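Local coordinates for iron-regulated ABC transporter siderophore-binding protein SirA (Staphylococcus aureus subsp. aureus, PDB 3MWF) that binds the iron-loaded siderophore staphyloferrin B, probably to deliver it to an ABC transporter for iron uptake, at residues 164-169 / 221-226. Numbering follows the deposited sequence.
With SE8 (5-[(2-{[(3S)-5-{[(2S)-2-amino-2-carboxyethyl]amino}-3-carboxy-3-hydroxy-5-oxopentanoyl]amino}ethyl)amino]-2,5-dioxopentanoic acid), chain C.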
ATOM      1  N   SER A 164     -10.944  -7.723  -8.805  1.00 12.25           N
ATOM      2  CA  SER A 164      -9.481  -7.780  -9.070  1.00 11.67           C
ATOM      3  C   SER A 164      -8.990  -6.359  -9.247  1.00 11.80           C
ATOM      4  O   SER A 164      -9.759  -5.483  -9.644  1.00 11.89           O
ATOM      5  CB  SER A 164      -9.141  -8.638 -10.282  1.00 11.27           C
ATOM      6  OG  SER A 164      -9.638  -8.095 -11.501  1.00 14.35           O
ATOM      7  N   VAL A 165      -7.717  -6.156  -8.925  1.00 11.73           N
ATOM      8  CA  VAL A 165      -7.054  -4.868  -9.072  1.00 11.21           C
ATOM      9  C   VAL A 165      -5.960  -5.091 -10.115  1.00 11.29           C
ATOM     10  O   VAL A 165      -4.996  -5.847  -9.887  1.00 11.49           O
ATOM     11  CB  VAL A 165      -6.446  -4.409  -7.720  1.00 10.44           C
ATOM     12  CG1 VAL A 165      -5.695  -3.063  -7.908  1.00 11.01           C
ATOM     13  CG2 VAL A 165      -7.571  -4.269  -6.683  1.00 13.62           C
ATOM     14  N   VAL A 166      -6.150  -4.489 -11.280  1.00 10.84           N
ATOM     15  CA  VAL A 166      -5.256  -4.700 -12.438  1.00 11.29           C
ATOM     16  C   VAL A 166      -4.452  -3.431 -12.617  1.00 11.16           C
ATOM     17  O   VAL A 166      -5.035  -2.330 -12.690  1.00 11.81           O
ATOM     18  CB  VAL A 166      -6.071  -4.993 -13.710  1.00 12.02           C
ATOM     19  CG1 VAL A 166      -5.180  -5.054 -14.950  1.00 11.85           C
ATOM     20  CG2 VAL A 166      -6.868  -6.336 -13.529  1.00 12.35           C
ATOM     21  N   ASN A 167      -3.135  -3.598 -12.696  1.00 10.96           N
ATOM     22  CA  ASN A 167      -2.200  -2.455 -12.809  1.00 11.35           C
ATOM     23  C   ASN A 167      -1.438  -2.558 -14.107  1.00 11.58           C
ATOM     24  O   ASN A 167      -0.633  -3.494 -14.324  1.00 12.00           O
ATOM     25  CB  ASN A 167      -1.268  -2.489 -11.584  1.00 10.57           C
ATOM     26  CG  ASN A 167       0.043  -1.696 -11.749  1.00 12.86           C
ATOM     27  OD1 ASN A 167       1.095  -2.181 -11.319  1.00 14.17           O
ATOM     28  ND2 ASN A 167      -0.009  -0.497 -12.354  1.00 12.81           N
ATOM     29  N   PHE A 168      -1.684  -1.596 -15.002  1.00 12.50           N
ATOM     30  CA  PHE A 168      -0.910  -1.552 -16.238  1.00 12.23           C
ATOM     31  C   PHE A 168       0.405  -0.817 -15.981  1.00 12.49           C
ATOM     32  O   PHE A 168       0.398   0.290 -15.406  1.00 14.45           O
ATOM     33  CB  PHE A 168      -1.704  -0.884 -17.355  1.00 12.48           C
ATOM     34  CG  PHE A 168      -2.931  -1.658 -17.724  1.00 12.82           C
ATOM     35  CD1 PHE A 168      -2.791  -2.945 -18.225  1.00 14.57           C
ATOM     36  CD2 PHE A 168      -4.198  -1.133 -17.521  1.00 14.38           C
ATOM     37  CE1 PHE A 168      -3.897  -3.708 -18.549  1.00 14.74           C
ATOM     38  CE2 PHE A 168      -5.342  -1.895 -17.866  1.00 15.79           C
ATOM     39  CZ  PHE A 168      -5.178  -3.194 -18.367  1.00 15.76           C
ATOM     40  N   ARG A 169       1.512  -1.456 -16.358  1.00 11.67           N
ATOM     41  CA  ARG A 169       2.855  -0.851 -16.186  1.00 12.76           C
ATOM     42  C   ARG A 169       3.434  -0.598 -17.563  1.00 13.78           C
ATOM     43  O   ARG A 169       2.761  -0.807 -18.565  1.00 14.58           O
ATOM     44  CB  ARG A 169       3.763  -1.772 -15.385  1.00 12.75           C
ATOM     45  CG  ARG A 169       3.244  -2.062 -13.963  1.00 14.98           C
ATOM     46  CD  ARG A 169       4.392  -1.960 -12.915  1.00 19.63           C
ATOM     47  NE  ARG A 169       3.789  -1.633 -11.634  1.00 23.01           N
ATOM     48  CZ  ARG A 169       4.325  -0.897 -10.692  1.00 18.43           C
ATOM     49  NH1 ARG A 169       5.550  -0.330 -10.822  1.00 12.65           N
ATOM     50  NH2 ARG A 169       3.611  -0.718  -9.606  1.00 21.88           N
ATOM     51  N   ASP A 221     -16.253  -9.841 -10.836  1.00 14.89           N
ATOM     52  CA  ASP A 221     -17.498  -9.063 -11.025  1.00 15.41           C
ATOM     53  C   ASP A 221     -17.257  -7.556 -11.192  1.00 16.28           C
ATOM     54  O   ASP A 221     -18.027  -6.876 -11.869  1.00 16.06           O
ATOM     55  CB  ASP A 221     -18.434  -9.304  -9.861  1.00 16.76           C
ATOM     56  CG  ASP A 221     -18.734 -10.777  -9.675  1.00 16.57           C
ATOM     57  OD1 ASP A 221     -18.997 -11.460 -10.685  1.00 18.81           O
ATOM     58  OD2 ASP A 221     -18.656 -11.230  -8.527  1.00 17.75           O
ATOM     59  N   HIS A 222     -16.193  -7.050 -10.575  1.00 15.14           N
ATOM     60  CA  HIS A 222     -15.765  -5.664 -10.769  1.00 15.76           C
ATOM     61  C   HIS A 222     -14.236  -5.606 -10.811  1.00 15.17           C
ATOM     62  O   HIS A 222     -13.570  -6.268  -9.999  1.00 15.11           O
ATOM     63  CB  HIS A 222     -16.273  -4.787  -9.618  1.00 16.65           C
ATOM     64  CG  HIS A 222     -16.249  -3.327  -9.943  1.00 16.61           C
ATOM     65  ND1 HIS A 222     -17.378  -2.638 -10.344  1.00 17.58           N
ATOM     66  CD2 HIS A 222     -15.223  -2.446  -9.998  1.00 16.20           C
ATOM     67  CE1 HIS A 222     -17.042  -1.389 -10.637  1.00 19.52           C
ATOM     68  NE2 HIS A 222     -15.741  -1.245 -10.426  1.00 19.69           N
ATOM     69  N   ILE A 223     -13.708  -4.774 -11.705  1.00 15.05           N
ATOM     70  CA  ILE A 223     -12.256  -4.665 -11.885  1.00 14.33           C
ATOM     71  C   ILE A 223     -11.839  -3.226 -11.669  1.00 14.67           C
ATOM     72  O   ILE A 223     -12.463  -2.306 -12.194  1.00 14.03           O
ATOM     73  CB  ILE A 223     -11.820  -5.179 -13.289  1.00 14.46           C
ATOM     74  CG1 ILE A 223     -12.032  -6.699 -13.398  1.00 13.49           C
ATOM     75  CG2 ILE A 223     -10.344  -4.772 -13.615  1.00 15.26           C
ATOM     76  CD1 ILE A 223     -11.743  -7.274 -14.804  1.00 12.81           C
ATOM     77  N   PHE A 224     -10.784  -3.042 -10.877  1.00 14.00           N
ATOM     78  CA  PHE A 224     -10.275  -1.728 -10.541  1.00 14.36           C
ATOM     79  C   PHE A 224      -8.976  -1.572 -11.277  1.00 14.48           C
ATOM     80  O   PHE A 224      -8.054  -2.370 -11.071  1.00 15.49           O
ATOM     81  CB  PHE A 224     -10.069  -1.677  -9.024  1.00 14.55           C
ATOM     82  CG  PHE A 224     -11.347  -1.847  -8.256  1.00 15.12           C
ATOM     83  CD1 PHE A 224     -12.211  -0.756  -8.100  1.00 17.70           C
ATOM     84  CD2 PHE A 224     -11.736  -3.099  -7.752  1.00 14.26           C
ATOM     85  CE1 PHE A 224     -13.406  -0.898  -7.426  1.00 16.73           C
ATOM     86  CE2 PHE A 224     -12.934  -3.259  -7.052  1.00 17.06           C
ATOM     87  CZ  PHE A 224     -13.782  -2.144  -6.887  1.00 17.20           C
ATOM     88  N   VAL A 225      -8.897  -0.572 -12.152  1.00 13.86           N
ATOM     89  CA  VAL A 225      -7.699  -0.406 -12.984  1.00 14.72           C
ATOM     90  C   VAL A 225      -6.800   0.731 -12.486  1.00 15.00           C
ATOM     91  O   VAL A 225      -7.264   1.864 -12.351  1.00 15.18           O
ATOM     92  CB  VAL A 225      -8.098  -0.158 -14.456  1.00 14.05           C
ATOM     93  CG1 VAL A 225      -6.885   0.176 -15.316  1.00 16.71           C
ATOM     94  CG2 VAL A 225      -8.801  -1.381 -15.023  1.00 15.83           C
ATOM     95  N   VAL A 226      -5.520   0.431 -12.270  1.00 14.23           N
ATOM     96  CA  VAL A 226      -4.532   1.430 -11.801  1.00 14.11           C
ATOM     97  C   VAL A 226      -3.426   1.553 -12.830  1.00 14.42           C
ATOM     98  O   VAL A 226      -2.786   0.559 -13.187  1.00 14.17           O
ATOM     99  CB  VAL A 226      -3.902   1.025 -10.442  1.00 15.11           C
ATOM    100  CG1 VAL A 226      -2.961   2.127  -9.935  1.00 14.99           C
ATOM    101  CG2 VAL A 226      -4.946   0.725  -9.387  1.00 16.08           C
TER
HETATM  102  C1  SE8 C   1      10.135  -0.603  -7.206  1.00 15.32           C
HETATM  103  C2  SE8 C   1       9.185  -0.254  -8.318  1.00 15.19           C
HETATM  104  C3  SE8 C   1       8.514   1.085  -8.055  1.00 12.64           C
HETATM  105  N4  SE8 C   1       7.630   1.058  -6.894  1.00 12.67           N
HETATM  106  C5  SE8 C   1       6.339   0.819  -7.005  1.00 14.42           C
HETATM  107  C6  SE8 C   1       5.567   0.655  -5.719  1.00 12.23           C
HETATM  108  C7  SE8 C   1       5.680  -0.777  -5.195  1.00 13.83           C
HETATM  109  C8  SE8 C   1       5.023  -0.829  -3.804  1.00 12.42           C
HETATM  110  C9  SE8 C   1       4.855  -2.236  -3.236  1.00 12.89           C
HETATM  111  N10 SE8 C   1       5.800  -3.135  -3.506  1.00 12.42           N
HETATM  112  C11 SE8 C   1       5.674  -4.462  -2.949  1.00 16.54           C
HETATM  113  C12 SE8 C   1       6.844  -4.779  -2.033  1.00 22.20           C
HETATM  114  N13 SE8 C   1       7.002  -6.211  -1.817  1.00 28.35           N
HETATM  115  C14 SE8 C   1       7.659  -7.049  -2.673  1.00 30.94           C
HETATM  116  C15 SE8 C   1       8.612  -6.480  -3.682  1.00 31.51           C
HETATM  117  C16 SE8 C   1       7.690  -6.016  -4.781  1.00 27.47           C
HETATM  118  C17 SE8 C   1       8.142  -4.815  -5.552  1.00 23.01           C
HETATM  119  C18 SE8 C   1       8.210  -5.042  -6.986  1.00 22.62           C
HETATM  120  O19 SE8 C   1      11.234   0.007  -7.145  1.00 14.72           O
HETATM  121  O20 SE8 C   1       9.815  -1.518  -6.421  1.00 13.74           O
HETATM  122  N21 SE8 C   1       8.181  -1.328  -8.444  1.00 13.76           N
HETATM  123  O22 SE8 C   1       5.752   0.719  -8.065  1.00 14.01           O
HETATM  124  C23 SE8 C   1       5.041  -1.746  -6.174  1.00 13.21           C
HETATM  125  O24 SE8 C   1       3.789  -1.826  -6.235  1.00 13.16           O
HETATM  126  O25 SE8 C   1       5.771  -2.466  -6.900  1.00 12.77           O
HETATM  127  O26 SE8 C   1       7.073  -1.135  -5.132  1.00 13.11           O
HETATM  128  O27 SE8 C   1       3.878  -2.494  -2.541  1.00 12.69           O
HETATM  129  O28 SE8 C   1       7.485  -8.254  -2.678  1.00 37.49           O
HETATM  130  O29 SE8 C   1       8.298  -3.701  -5.043  1.00 16.88           O
HETATM  131  O30 SE8 C   1       8.094  -4.075  -7.731  1.00 16.43           O
HETATM  132  O31 SE8 C   1       8.338  -6.210  -7.435  1.00 27.30           O
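Asn167 carries CG anti to its backbone N (chi1 160°), and its amide reaches Val226 of the partner strand. ND2 donates a straight hydrogen bond of 3.1 Å to Val226 O, which lies in the amide plane, although ND2 itself sits above the plane of that carbonyl. Val226 O also takes a weak bond from Phe168 N, and Asn167 ND2 is bonded to Ser228 O as well. The amide is thus held to the chain around Val226. Its other end holds a siderophore-binding residue: OD1 receives Arg169 NE at 2.8 Å, on a lone pair and in the guanidinium plane. NH1 and NH2 of Arg169 both donate hydrogen bonds to O22 of the siderophore, each 3.0 Å long. Asn167 is therefore a second-shell residue of the pocket.

Behind this polar end the two strands run parallel. Backbone hydrogen bonds join Ser164 N to His222 O, Phe224 N to Ser164 O, Val166 N to Phe224 O, and Val226 N to Val166 O. On the face with Ser164 and Val166, Val166 CG2 touches Ile223 CG2 at 3.8 Å. Val225 CG1 lies 3.6 Å from Phe168 CE2. On the face with Val165 and Asn167, Val165 CG1 meets Val226 CG2 at 4.1 Å. Ser164 OG rests against Ile223 CG1 but bonds to Met218 O.

In this lobe of the periplasmic binding protein fold, strand 163-168 is the middle of five, between antiparallel 173-176 and parallel 222-227; 262-263 follows 222-227. Its Arg169 end faces the siderophore pocket. Helix 179-187 packs on Val165 and Phe224 through Leu185, while helix 236-246 covers Phe168.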